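Local coordinates for vacuolar protein sorting-associated protein 54 (Mus musculus, PDB 3N1E) that probably acts, as a subunit of the GARP tethering complex, in retrograde transport from endosomes to the trans-Golgi network, at residues L40-E44 and H91-Q95; I57-T62 and F118-N122; M61-H65 and L80-I84; H65-F69 and L126-K130; N85-K89 and L134-I139. The contacts are given in a common frame with arbitrary orientation. Where two conformers were deposited one is given. Residue numbers count along the deposited sequence, not the author numbering.

Contact 1 of 5, residues L40-E44 and H91-Q95; sequences LSKYE and HLKKQ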
# COMPACT_ATOMS: atom_id res chain seq x y z
N LEU A 40 7.01 9.93 5.77
CA LEU A 40 6.02 10.24 6.81
C LEU A 40 6.63 10.77 8.10
O LEU A 40 5.95 11.46 8.85
CB LEU A 40 5.11 9.04 7.06
CG LEU A 40 4.16 8.84 5.88
CD1 LEU A 40 3.50 7.46 5.92
CD2 LEU A 40 3.08 9.95 5.86
N SER A 41 7.91 10.48 8.35
CA SER A 41 8.63 11.01 9.52
C SER A 41 8.78 12.52 9.44
O SER A 41 9.04 13.17 10.45
CB SER A 41 10.03 10.37 9.64
OG SER A 41 9.94 9.00 9.95
N LYS A 42 8.68 13.05 8.21
CA LYS A 42 8.81 14.49 7.92
C LYS A 42 7.46 15.16 7.57
O LYS A 42 7.40 16.33 7.21
CB LYS A 42 9.78 14.72 6.75
CG LYS A 42 11.25 14.41 7.02
CD LYS A 42 12.09 14.66 5.77
CE LYS A 42 13.60 14.66 6.06
NZ LYS A 42 14.42 14.76 4.81
N TYR A 43 6.38 14.41 7.65
CA TYR A 43 5.09 14.92 7.19
C TYR A 43 4.57 16.00 8.13
O TYR A 43 4.56 15.81 9.34
CB TYR A 43 4.11 13.75 7.14
CG TYR A 43 2.66 14.07 6.82
CD1 TYR A 43 2.31 14.78 5.68
CD2 TYR A 43 1.65 13.60 7.65
CE1 TYR A 43 0.96 15.03 5.39
CE2 TYR A 43 0.30 13.85 7.37
CZ TYR A 43 -0.03 14.57 6.23
OH TYR A 43 -1.37 14.80 5.95
N GLU A 44 4.16 17.13 7.57
CA GLU A 44 3.49 18.15 8.37
C GLU A 44 2.09 18.36 7.81
O GLU A 44 1.88 18.34 6.60
CB GLU A 44 4.29 19.45 8.44
CG GLU A 44 5.63 19.30 9.19
CD GLU A 44 5.50 18.89 10.66
OE1 GLU A 44 4.81 19.58 11.45
OE2 GLU A 44 6.12 17.86 11.02
N HIS A 91 3.14 3.78 9.61
CA HIS A 91 3.98 4.97 9.62
C HIS A 91 3.18 6.25 9.76
O HIS A 91 3.62 7.19 10.43
CB HIS A 91 4.91 4.98 8.41
CG HIS A 91 5.93 3.89 8.46
ND1 HIS A 91 6.97 3.90 9.38
CD2 HIS A 91 6.08 2.76 7.73
CE1 HIS A 91 7.70 2.81 9.21
NE2 HIS A 91 7.18 2.11 8.22
N LEU A 92 1.99 6.28 9.13
CA LEU A 92 1.13 7.46 9.24
C LEU A 92 0.61 7.58 10.68
O LEU A 92 0.63 8.67 11.25
CB LEU A 92 -0.04 7.40 8.23
CG LEU A 92 -1.04 8.57 8.33
CD1 LEU A 92 -0.40 9.96 8.20
CD2 LEU A 92 -2.04 8.41 7.19
N LYS A 93 0.15 6.47 11.25
CA LYS A 93 -0.32 6.45 12.65
C LYS A 93 0.78 6.98 13.59
O LYS A 93 0.48 7.80 14.46
CB LYS A 93 -0.77 5.04 13.06
CG LYS A 93 -1.54 4.98 14.41
CD LYS A 93 -2.41 3.72 14.43
CE LYS A 93 -1.71 2.58 15.11
NZ LYS A 93 -2.01 2.51 16.57
N LYS A 94 2.03 6.55 13.39
CA LYS A 94 3.15 6.99 14.24
C LYS A 94 3.31 8.51 14.17
O LYS A 94 3.50 9.19 15.20
CB LYS A 94 4.44 6.28 13.80
CG LYS A 94 5.66 6.54 14.64
CD LYS A 94 6.65 5.38 14.51
CE LYS A 94 6.08 4.16 15.23
NZ LYS A 94 6.80 2.87 14.94
N GLN A 95 3.24 9.06 12.96
CA GLN A 95 3.45 10.48 12.79
C GLN A 95 2.29 11.29 13.34
O GLN A 95 2.49 12.35 13.94
CB GLN A 95 3.74 10.83 11.31
CG GLN A 95 4.02 12.33 11.07
CD GLN A 95 5.37 12.83 11.66
OE1 GLN A 95 6.04 12.12 12.43
NE2 GLN A 95 5.77 14.05 11.27
O HOH W 1 8.70 12.44 13.13
O HOH W 2 8.07 15.89 12.26

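Contact 2 of 5, residues I57-T62 and F118-N122; sequences ICKQMT and FYTGN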
# COMPACT_ATOMS: atom_id res chain seq x y z
N ILE A 57 4.20 9.63 -2.20
CA ILE A 57 3.75 8.28 -1.84
C ILE A 57 2.87 7.72 -2.97
O ILE A 57 3.10 6.62 -3.49
CB ILE A 57 2.96 8.29 -0.50
CG1 ILE A 57 3.92 8.54 0.67
CG2 ILE A 57 2.18 6.96 -0.30
CD1 ILE A 57 3.24 8.90 1.99
N CYS A 58 1.88 8.49 -3.38
CA CYS A 58 0.95 7.98 -4.39
C CYS A 58 1.61 7.78 -5.75
O CYS A 58 1.28 6.81 -6.44
CB CYS A 58 -0.29 8.87 -4.50
SG CYS A 58 -1.28 8.78 -2.98
N LYS A 59 2.54 8.66 -6.13
CA LYS A 59 3.26 8.46 -7.38
C LYS A 59 4.04 7.14 -7.35
O LYS A 59 4.01 6.39 -8.33
CB LYS A 59 4.22 9.63 -7.67
CG LYS A 59 4.84 9.57 -9.06
CD LYS A 59 5.46 10.90 -9.49
CE LYS A 59 5.36 11.05 -11.02
NZ LYS A 59 6.59 11.54 -11.72
N GLN A 60 4.72 6.85 -6.24
CA GLN A 60 5.50 5.59 -6.15
C GLN A 60 4.63 4.35 -6.11
O GLN A 60 5.01 3.32 -6.68
CB GLN A 60 6.55 5.62 -5.03
CG GLN A 60 7.52 6.78 -5.13
CD GLN A 60 8.14 6.94 -6.52
OE1 GLN A 60 8.63 5.98 -7.10
NE2 GLN A 60 8.07 8.14 -7.06
N MET A 61 3.47 4.44 -5.47
CA MET A 61 2.49 3.35 -5.44
C MET A 61 2.00 3.05 -6.86
O MET A 61 1.86 1.90 -7.26
CB MET A 61 1.30 3.74 -4.54
CG MET A 61 1.65 3.86 -3.07
SD MET A 61 1.67 2.24 -2.32
CE MET A 61 2.57 1.38 -3.60
N THR A 62 1.75 4.12 -7.62
CA THR A 62 1.34 4.02 -9.01
C THR A 62 2.42 3.36 -9.86
O THR A 62 2.16 2.48 -10.66
CB THR A 62 1.03 5.43 -9.57
OG1 THR A 62 -0.15 5.93 -8.92
CG2 THR A 62 0.83 5.43 -11.08
N PHE A 118 -7.19 11.48 -0.83
CA PHE A 118 -6.36 11.42 -2.05
C PHE A 118 -5.65 10.05 -2.18
O PHE A 118 -5.68 9.41 -3.23
CB PHE A 118 -5.37 12.59 -2.07
CG PHE A 118 -4.43 12.55 -3.23
CD1 PHE A 118 -4.87 12.99 -4.48
CD2 PHE A 118 -3.13 12.08 -3.09
CE1 PHE A 118 -4.01 12.95 -5.60
CE2 PHE A 118 -2.24 12.06 -4.21
CZ PHE A 118 -2.69 12.50 -5.44
N TYR A 119 -5.04 9.59 -1.09
CA TYR A 119 -4.37 8.29 -1.05
C TYR A 119 -5.30 7.15 -1.41
O TYR A 119 -4.96 6.30 -2.22
CB TYR A 119 -3.80 8.06 0.36
CG TYR A 119 -3.26 6.65 0.60
CD1 TYR A 119 -4.09 5.66 1.09
CD2 TYR A 119 -1.92 6.33 0.30
CE1 TYR A 119 -3.61 4.37 1.30
CE2 TYR A 119 -1.45 5.03 0.51
CZ TYR A 119 -2.30 4.08 1.03
OH TYR A 119 -1.88 2.81 1.27
N THR A 120 -6.47 7.11 -0.78
CA THR A 120 -7.43 6.03 -1.00
C THR A 120 -7.95 6.02 -2.45
O THR A 120 -8.08 4.94 -3.08
CB THR A 120 -8.61 6.17 -0.02
OG1 THR A 120 -8.13 6.12 1.34
CG2 THR A 120 -9.59 5.07 -0.22
N GLY A 121 -8.28 7.21 -2.94
CA GLY A 121 -8.76 7.39 -4.31
C GLY A 121 -7.73 6.90 -5.31
O GLY A 121 -8.05 6.14 -6.25
N ASN A 122 -6.48 7.35 -5.13
CA ASN A 122 -5.40 6.90 -5.97
C ASN A 122 -5.29 5.37 -5.97
O ASN A 122 -5.15 4.76 -7.05
CB ASN A 122 -4.07 7.49 -5.45
CG ASN A 122 -2.92 7.09 -6.31
OD1 ASN A 122 -2.08 6.25 -5.94
ND2 ASN A 122 -2.88 7.65 -7.51
O HOH W 3 -2.33 6.56 -10.42

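Contact 3 of 5, residues M61-H65 and L80-I84; sequences MTKMH and LFLRI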
# COMPACT_ATOMS: atom_id res chain seq x y z
N MET A 61 3.47 4.44 -5.47
CA MET A 61 2.49 3.35 -5.44
C MET A 61 2.00 3.05 -6.86
O MET A 61 1.86 1.90 -7.26
CB MET A 61 1.30 3.74 -4.54
CG MET A 61 1.65 3.86 -3.07
SD MET A 61 1.67 2.24 -2.32
CE MET A 61 2.57 1.38 -3.60
N THR A 62 1.75 4.12 -7.62
CA THR A 62 1.34 4.02 -9.01
C THR A 62 2.42 3.36 -9.86
O THR A 62 2.16 2.48 -10.66
CB THR A 62 1.03 5.43 -9.57
OG1 THR A 62 -0.15 5.93 -8.92
CG2 THR A 62 0.83 5.43 -11.08
N LYS A 63 3.66 3.82 -9.67
CA LYS A 63 4.77 3.30 -10.46
C LYS A 63 5.00 1.83 -10.12
O LYS A 63 5.33 1.03 -11.00
CB LYS A 63 6.05 4.11 -10.23
CG LYS A 63 6.06 5.47 -10.88
CD LYS A 63 6.29 5.41 -12.39
CE LYS A 63 6.48 6.82 -12.95
NZ LYS A 63 5.86 6.96 -14.30
N MET A 64 4.83 1.49 -8.84
CA MET A 64 5.00 0.10 -8.40
C MET A 64 3.95 -0.78 -9.08
O MET A 64 4.27 -1.87 -9.58
CB MET A 64 4.84 -0.03 -6.89
CG MET A 64 5.08 -1.45 -6.43
SD MET A 64 4.84 -1.62 -4.69
CE MET A 64 3.09 -1.92 -4.54
N HIS A 65 2.72 -0.29 -9.14
CA HIS A 65 1.63 -1.05 -9.74
C HIS A 65 1.92 -1.27 -11.22
O HIS A 65 1.74 -2.38 -11.74
CB HIS A 65 0.31 -0.29 -9.56
CG HIS A 65 -0.89 -1.00 -10.09
ND1 HIS A 65 -1.32 -0.86 -11.40
CD2 HIS A 65 -1.75 -1.86 -9.51
CE1 HIS A 65 -2.39 -1.60 -11.59
NE2 HIS A 65 -2.68 -2.22 -10.46
N LEU A 80 -0.35 -7.90 -2.18
CA LEU A 80 0.81 -7.03 -2.07
C LEU A 80 0.38 -5.64 -1.60
O LEU A 80 0.98 -5.08 -0.68
CB LEU A 80 1.54 -6.92 -3.40
CG LEU A 80 2.63 -5.88 -3.53
CD1 LEU A 80 3.79 -6.15 -2.58
CD2 LEU A 80 3.11 -5.79 -5.00
N PHE A 81 -0.67 -5.12 -2.24
CA PHE A 81 -1.14 -3.79 -1.88
C PHE A 81 -1.75 -3.72 -0.50
O PHE A 81 -1.63 -2.68 0.14
CB PHE A 81 -2.04 -3.17 -2.98
CG PHE A 81 -1.24 -2.45 -4.02
CD1 PHE A 81 -0.98 -1.07 -3.90
CD2 PHE A 81 -0.68 -3.15 -5.07
CE1 PHE A 81 -0.18 -0.40 -4.86
CE2 PHE A 81 0.12 -2.51 -6.02
CZ PHE A 81 0.35 -1.13 -5.92
N LEU A 82 -2.35 -4.81 -0.02
CA LEU A 82 -2.80 -4.83 1.38
C LEU A 82 -1.63 -4.73 2.36
O LEU A 82 -1.74 -4.04 3.36
CB LEU A 82 -3.67 -6.06 1.69
CG LEU A 82 -5.01 -5.97 0.98
CD1 LEU A 82 -5.64 -7.36 1.07
CD2 LEU A 82 -5.97 -4.91 1.61
N ARG A 83 -0.50 -5.38 2.05
CA ARG A 83 0.71 -5.28 2.88
C ARG A 83 1.35 -3.90 2.83
O ARG A 83 1.81 -3.37 3.85
CB ARG A 83 1.76 -6.35 2.49
CG ARG A 83 1.23 -7.76 2.65
CD ARG A 83 2.31 -8.86 2.54
NE ARG A 83 1.83 -10.00 3.35
CZ ARG A 83 2.40 -11.20 3.42
NH1 ARG A 83 3.49 -11.48 2.71
NH2 ARG A 83 1.85 -12.14 4.19
N ILE A 84 1.42 -3.34 1.63
CA ILE A 84 1.93 -1.98 1.45
C ILE A 84 1.04 -1.02 2.25
O ILE A 84 1.54 -0.18 2.99
CB ILE A 84 1.90 -1.55 -0.05
CG1 ILE A 84 2.86 -2.38 -0.93
CG2 ILE A 84 2.19 -0.06 -0.19
CD1 ILE A 84 4.19 -2.63 -0.38

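Contact 4 of 5, residues H65-F69 and L126-K130; sequences HEAIF and LKGLK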
# COMPACT_ATOMS: atom_id res chain seq x y z
N HIS A 65 2.72 -0.29 -9.14
CA HIS A 65 1.63 -1.05 -9.74
C HIS A 65 1.92 -1.27 -11.22
O HIS A 65 1.74 -2.38 -11.74
CB HIS A 65 0.31 -0.29 -9.56
CG HIS A 65 -0.89 -1.00 -10.09
ND1 HIS A 65 -1.32 -0.86 -11.40
CD2 HIS A 65 -1.75 -1.86 -9.51
CE1 HIS A 65 -2.39 -1.60 -11.59
NE2 HIS A 65 -2.68 -2.22 -10.46
N GLU A 66 2.41 -0.23 -11.89
CA GLU A 66 2.76 -0.33 -13.32
C GLU A 66 3.87 -1.35 -13.56
O GLU A 66 3.85 -2.10 -14.56
CB GLU A 66 3.15 1.05 -13.87
CG GLU A 66 1.94 1.95 -14.09
CD GLU A 66 2.30 3.42 -14.27
OE1 GLU A 66 3.51 3.76 -14.29
OE2 GLU A 66 1.37 4.25 -14.41
N ALA A 67 4.84 -1.38 -12.64
CA ALA A 67 5.99 -2.27 -12.76
C ALA A 67 5.62 -3.76 -12.59
O ALA A 67 6.25 -4.62 -13.22
CB ALA A 67 7.07 -1.88 -11.76
N ILE A 68 4.66 -4.07 -11.72
CA ILE A 68 4.36 -5.49 -11.37
C ILE A 68 3.07 -6.05 -11.97
O ILE A 68 2.75 -7.23 -11.80
CB ILE A 68 4.40 -5.79 -9.83
CG1 ILE A 68 3.46 -4.90 -9.00
CG2 ILE A 68 5.79 -5.59 -9.31
CD1 ILE A 68 1.99 -5.09 -9.17
N PHE A 69 2.31 -5.19 -12.64
CA PHE A 69 1.02 -5.60 -13.14
C PHE A 69 1.08 -6.88 -13.99
O PHE A 69 0.26 -7.80 -13.81
CB PHE A 69 0.33 -4.50 -13.93
CG PHE A 69 -1.09 -4.84 -14.28
CD1 PHE A 69 -2.07 -4.82 -13.30
CD2 PHE A 69 -1.42 -5.25 -15.56
CE1 PHE A 69 -3.39 -5.17 -13.60
CE2 PHE A 69 -2.74 -5.59 -15.87
CZ PHE A 69 -3.72 -5.55 -14.89
N LEU A 126 -6.43 2.11 -9.18
CA LEU A 126 -5.51 1.19 -9.87
C LEU A 126 -6.19 -0.13 -10.25
O LEU A 126 -6.99 -0.66 -9.48
CB LEU A 126 -4.27 0.94 -9.00
CG LEU A 126 -3.42 2.19 -8.75
CD1 LEU A 126 -2.40 1.91 -7.66
CD2 LEU A 126 -2.75 2.68 -10.06
N LYS A 127 -5.88 -0.65 -11.45
CA LYS A 127 -6.56 -1.88 -11.93
C LYS A 127 -6.45 -3.01 -10.94
O LYS A 127 -5.34 -3.35 -10.50
CB LYS A 127 -5.95 -2.35 -13.26
CG LYS A 127 -6.25 -1.48 -14.43
CD LYS A 127 -5.71 -2.18 -15.69
CE LYS A 127 -4.93 -1.22 -16.58
NZ LYS A 127 -4.61 -1.85 -17.90
N GLY A 128 -7.60 -3.60 -10.62
CA GLY A 128 -7.68 -4.73 -9.68
C GLY A 128 -7.85 -4.37 -8.21
O GLY A 128 -8.08 -5.27 -7.38
N LEU A 129 -7.74 -3.09 -7.87
CA LEU A 129 -7.72 -2.70 -6.45
C LEU A 129 -8.99 -2.02 -5.92
O LEU A 129 -9.03 -1.56 -4.78
CB LEU A 129 -6.49 -1.82 -6.15
CG LEU A 129 -5.12 -2.36 -6.58
CD1 LEU A 129 -4.06 -1.44 -6.02
CD2 LEU A 129 -4.88 -3.80 -6.09
N LYS A 130 -10.03 -1.95 -6.75
CA LYS A 130 -11.18 -1.13 -6.40
C LYS A 130 -11.85 -1.52 -5.06
O LYS A 130 -12.29 -0.64 -4.28
CB LYS A 130 -12.18 -1.14 -7.56
CG LYS A 130 -13.56 -0.56 -7.25
CD LYS A 130 -14.42 -0.58 -8.52
CE LYS A 130 -14.19 -1.84 -9.36
NZ LYS A 130 -14.83 -3.06 -8.77

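Contact 5 of 5, residues N85-K89 and L134-I139; sequences NASYK and LNMAEI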
# COMPACT_ATOMS: atom_id res chain seq x y z
N ASN A 85 -0.27 -1.16 2.11
CA ASN A 85 -1.21 -0.32 2.88
C ASN A 85 -1.01 -0.44 4.39
O ASN A 85 -1.11 0.54 5.11
CB ASN A 85 -2.66 -0.65 2.50
CG ASN A 85 -3.67 0.23 3.19
OD1 ASN A 85 -4.51 -0.23 3.98
ND2 ASN A 85 -3.60 1.49 2.91
N ALA A 86 -0.74 -1.65 4.87
CA ALA A 86 -0.54 -1.85 6.30
C ALA A 86 0.70 -1.08 6.77
O ALA A 86 0.68 -0.48 7.83
CB ALA A 86 -0.38 -3.33 6.60
N SER A 87 1.77 -1.11 5.97
CA SER A 87 2.97 -0.34 6.27
C SER A 87 2.71 1.16 6.26
O SER A 87 3.15 1.87 7.16
CB SER A 87 4.08 -0.68 5.25
OG SER A 87 5.19 0.20 5.42
N TYR A 88 2.02 1.65 5.23
CA TYR A 88 1.65 3.04 5.16
C TYR A 88 0.89 3.49 6.43
O TYR A 88 1.24 4.51 7.04
CB TYR A 88 0.81 3.27 3.89
CG TYR A 88 0.13 4.61 3.85
CD1 TYR A 88 -1.21 4.72 4.19
CD2 TYR A 88 0.82 5.75 3.47
CE1 TYR A 88 -1.86 5.97 4.15
CE2 TYR A 88 0.19 6.99 3.42
CZ TYR A 88 -1.13 7.08 3.77
OH TYR A 88 -1.76 8.31 3.71
N LYS A 89 -0.11 2.72 6.83
CA LYS A 89 -0.92 3.06 7.99
C LYS A 89 -0.08 3.08 9.25
O LYS A 89 -0.27 3.94 10.09
CB LYS A 89 -2.09 2.09 8.17
CG LYS A 89 -3.16 2.28 7.09
CD LYS A 89 -4.43 1.47 7.38
CE LYS A 89 -4.16 -0.00 7.39
NZ LYS A 89 -5.42 -0.70 7.80
N LEU A 134 -9.32 -1.22 2.95
CA LEU A 134 -8.12 -0.55 3.46
C LEU A 134 -8.15 -0.24 4.94
O LEU A 134 -7.10 -0.01 5.55
CB LEU A 134 -7.90 0.75 2.67
CG LEU A 134 -7.74 0.56 1.15
CD1 LEU A 134 -7.59 1.96 0.52
CD2 LEU A 134 -6.53 -0.35 0.81
N ASN A 135 -9.36 -0.20 5.51
CA ASN A 135 -9.57 0.10 6.94
C ASN A 135 -8.75 1.29 7.39
O ASN A 135 -7.93 1.18 8.30
CB ASN A 135 -9.23 -1.13 7.80
CG ASN A 135 -9.58 -0.96 9.29
OD1 ASN A 135 -9.09 -1.72 10.13
ND2 ASN A 135 -10.40 0.04 9.63
N MET A 136 -8.96 2.42 6.71
CA MET A 136 -8.14 3.58 7.01
C MET A 136 -8.43 4.18 8.39
O MET A 136 -7.57 4.87 8.95
CB MET A 136 -8.30 4.61 5.91
CG MET A 136 -7.01 4.91 5.26
SD MET A 136 -6.14 3.54 4.42
CE MET A 136 -4.58 4.38 4.49
N ALA A 137 -9.62 3.91 8.93
CA ALA A 137 -9.99 4.39 10.28
C ALA A 137 -9.01 3.94 11.38
O ALA A 137 -8.91 4.58 12.42
CB ALA A 137 -11.42 3.97 10.63
N GLU A 138 -8.30 2.84 11.13
CA GLU A 138 -7.24 2.34 12.01
C GLU A 138 -6.17 3.38 12.38
O GLU A 138 -5.57 3.32 13.45
CB GLU A 138 -6.60 1.09 11.37
CG GLU A 138 -5.29 0.61 11.99
CD GLU A 138 -4.90 -0.79 11.55
OE1 GLU A 138 -5.25 -1.20 10.42
OE2 GLU A 138 -4.25 -1.49 12.37
N ILE A 139 -5.93 4.35 11.51
CA ILE A 139 -4.87 5.35 11.78
C ILE A 139 -5.15 6.25 12.98
O ILE A 139 -4.23 6.93 13.45
CB ILE A 139 -4.57 6.24 10.55
CG1 ILE A 139 -5.72 7.22 10.26
CG2 ILE A 139 -4.16 5.36 9.34
CD1 ILE A 139 -5.46 8.13 9.04

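Contact 1 of 5, residues L40-E44 and H91-Q95
One direct hydrogen bond and two water bridges make up the polar part of this contact. The side-chain amide of Gln-95 reaches from helix 74-98 to the chain leaving helix 17-40, where its NE2 donates a nearly straight hydrogen bond to Tyr-43 O (2.9 Å, 165° at the hydrogen). Glutamine suits the place because its amide both donates and accepts. Two waters extend the network: water 1 donates to Ser-41 O and to Gln-95 OE1, each at 2.8 Å, while water 2 accepts from Gln-95 NE2 (3.1 Å) and donates to Glu-44 OE2 (3.0 Å). Ser-41 OG itself turns back to Asp-37 O of its own helix.

Leu-40 to Tyr-43 form a type I beta turn, whose bond from Tyr-43 N to Leu-40 O is weak (3.2 Å). The turn opens the connection to helix 52-68 in this all-helical C-terminal domain of Vps54, and Gln-95 ties it to the side of helix 74-98.

The apolar part centres on Leu-40 and Leu-92. Leu-40 CD2 meets Leu-92 CD1 at 4.2 Å, and Leu-40 CD1 lies 3.8 Å from His-91 CB, whose imidazole leads away to Asp-33. Tyr-43 serves both chemistries: its CE2 rests 4.0 Å from Leu-92 CD1, the CG of Gln-95 lies at the edge of its ring, and its hydroxyl hydrogen-bonds Asp-115 OD2.

Contact 2 of 5, residues I57-T62 and F118-N122
This is a side-by-side helix packing between helix 52-68 and helix 107-124, two members of the helical bundle that makes up this C-terminal domain. The short segments run nearly parallel, 13° apart, with axes 10.1 Å from each other at closest approach. Cys-58 is the small residue at the centre: its CA is only 6.3 Å from the CA of Tyr-119, and its side chain fits between two rings of the partner helix. The sulfur makes oblique sulfur-aromatic contacts with both, 4.6 Å from the Phe-118 ring centroid and 5.3 Å from that of Tyr-119. A small, polarisable thiol fits such a slot. Ile-57 CG2 adds an apolar contact at the edge of the Tyr-119 ring, 4.2 Å from CE2, while that tyrosine stacks on Tyr-88 and its hydroxyl probably bonds the side-chain amide of Asn-85.

One turn further on, the interface becomes polar. Asn-122 points at helix 52-68, and its OD1 lies 3.5 Å from Cys-58 CB. Thr-62, partly exposed, returns its hydroxyl to its own helix, OG1 donating to Cys-58 O at 3.0 Å. Water 3 links the two side chains, donating to Thr-62 OG1 at 2.7 Å and accepting a weak bond from Asn-122 ND2 at 3.2 Å.

Contact 3 of 5, residues M61-H65 and L80-I84
Phe-81, Met-64 and Met-61 dominate this buried packing between helix 52-68 and helix 74-98, consecutive helices that form an antiparallel helical hairpin in the bundle. The short segments run at 158° to each other, and their axes come no closer than 12.3 Å, so long side chains are needed to fill the gap.

Phe-81 fills much of it with a flat ring that three side chains of helix 52-68 meet, while Leu-129 and Leu-132 of the loop after helix 107-124 also touch it. Met-64, extended with chi1 and chi2 both t, carries its methyl over one ring face: CE lies 3.5 Å from the Phe-81 centroid and 28° off the normal, a CH-pi contact. Its sulfur, 5.3 Å from that centroid, makes an oblique Met-aromatic contact as well. The same methyl touches Leu-80 CD2 at 3.9 Å and Ile-84 CG1 at 3.6 Å. An unbranched, flexible methionine can extend across the wide gap to reach these neighbours.

Met-61 starts sideways but bends inward, with CE 3.5 Å from Phe-81 CE1 and SD obliquely placed 5.2 Å from the ring centroid. It also packs on Met-32 and Phe-36, so helix 17-40 closes this part of the core.

His-65 contributes its CB to this packing, while its NE2 hydrogen-bonds Lys-127 O. That CB lies 3.7 Å from Phe-81 CZ, and Met-61 SD approaches Ile-84 CG2 to 3.2 Å.

Contact 4 of 5, residues H65-F69 and L126-K130
His-65, in the last turns of helix 52-68, has the largest share of this contact. Its side chain points at the chain that follows helix 107-124, where residues Leu-126 to Leu-129 form a type II beta turn closed by a bond from Leu-129 N to Leu-126 O (3.0 Å). From the edge of the imidazole, NE2 donates a hydrogen bond to Lys-127 O at 2.9 Å, with an angle of 152° at the hydrogen. One face of the same ring receives Leu-126 CB in a CH-pi contact, 3.8 Å from the centroid and only 12° off the normal. Leu-129 CD1 adds a looser approach, 4.2 Å from His-65 CD2. Histidine thus suits the site twice over, as a flat surface for aliphatic carbon and as a donor at its rim.

The backbone bond from Phe-69 N to His-65 O is weak (3.0 Å). The CA-to-CB bond of Phe-69 points toward the loop, and its CE1 packs 3.8 Å from Lys-127 CB. The lysine offers its aliphatic stem here.

Across from these rings, Gly-128 is the third residue of the type II turn, at phi/psi of 89°/-8°, a conformation in which any side chain would collide with the carbonyl oxygen of Lys-127. Its own carbonyl is bonded by Gln-78 NE2 of helix 74-98. Because His-65 bonds to a main-chain oxygen, the interaction addresses the backbone of the turn and so does not depend on the charge of Lys-127.

Contact 5 of 5, residues N85-K89 and L134-I139
A single ammonium group gathers three oxygens from one short piece of chain. Lys-89 NZ donates to Leu-134 O at 2.9 Å, to Asn-135 O at 3.2 Å and to Glu-138 OE1 at 2.7 Å, the last being a salt bridge. Lysine suits the place because its long chain can span the gap and present several protons at once. Asn-135, with phi/psi of 46°/57°, adopts a left-handed helical backbone conformation, after which residues 136-139 form a 3-10 segment, and both carbonyls point to the same cation. In the fold, this is the C-terminal tail of the domain laid back along helix 74-98 after helix 107-124 has ended. Closer to the helix, the lysine stem packs on carbon. The CG of Lys-89 lies 3.6 Å from Met-136 CE and 3.9 Å from Ile-139 CG2. The Tyr-88 ring stacks on Tyr-119 of helix 107-124, while Leu-134 CD2 packs 3.8 Å from Asn-85 CG.

Contact 3 is the fully buried one and the nearest to the centre of the chain, with apolar and aromatic packing alone; the other four are partly buried and mix carbon with polar bonds. Contacts 2 and 3 use adjoining faces of helix 52-68 and share Met-61, while His-65 serves both contact 3 and contact 4. Helix 74-98 carries contacts 3, 5 and 1 in sequence order. Where helix meets helix, sulfur and rings dominate; where a loop or tail lies on a helix, in contacts 1, 4 and 5, a side chain donates to main-chain oxygens. Contacts 1 and 4 lie on opposite sides of the centre. Tyr-119 joins contact 2 to contact 5.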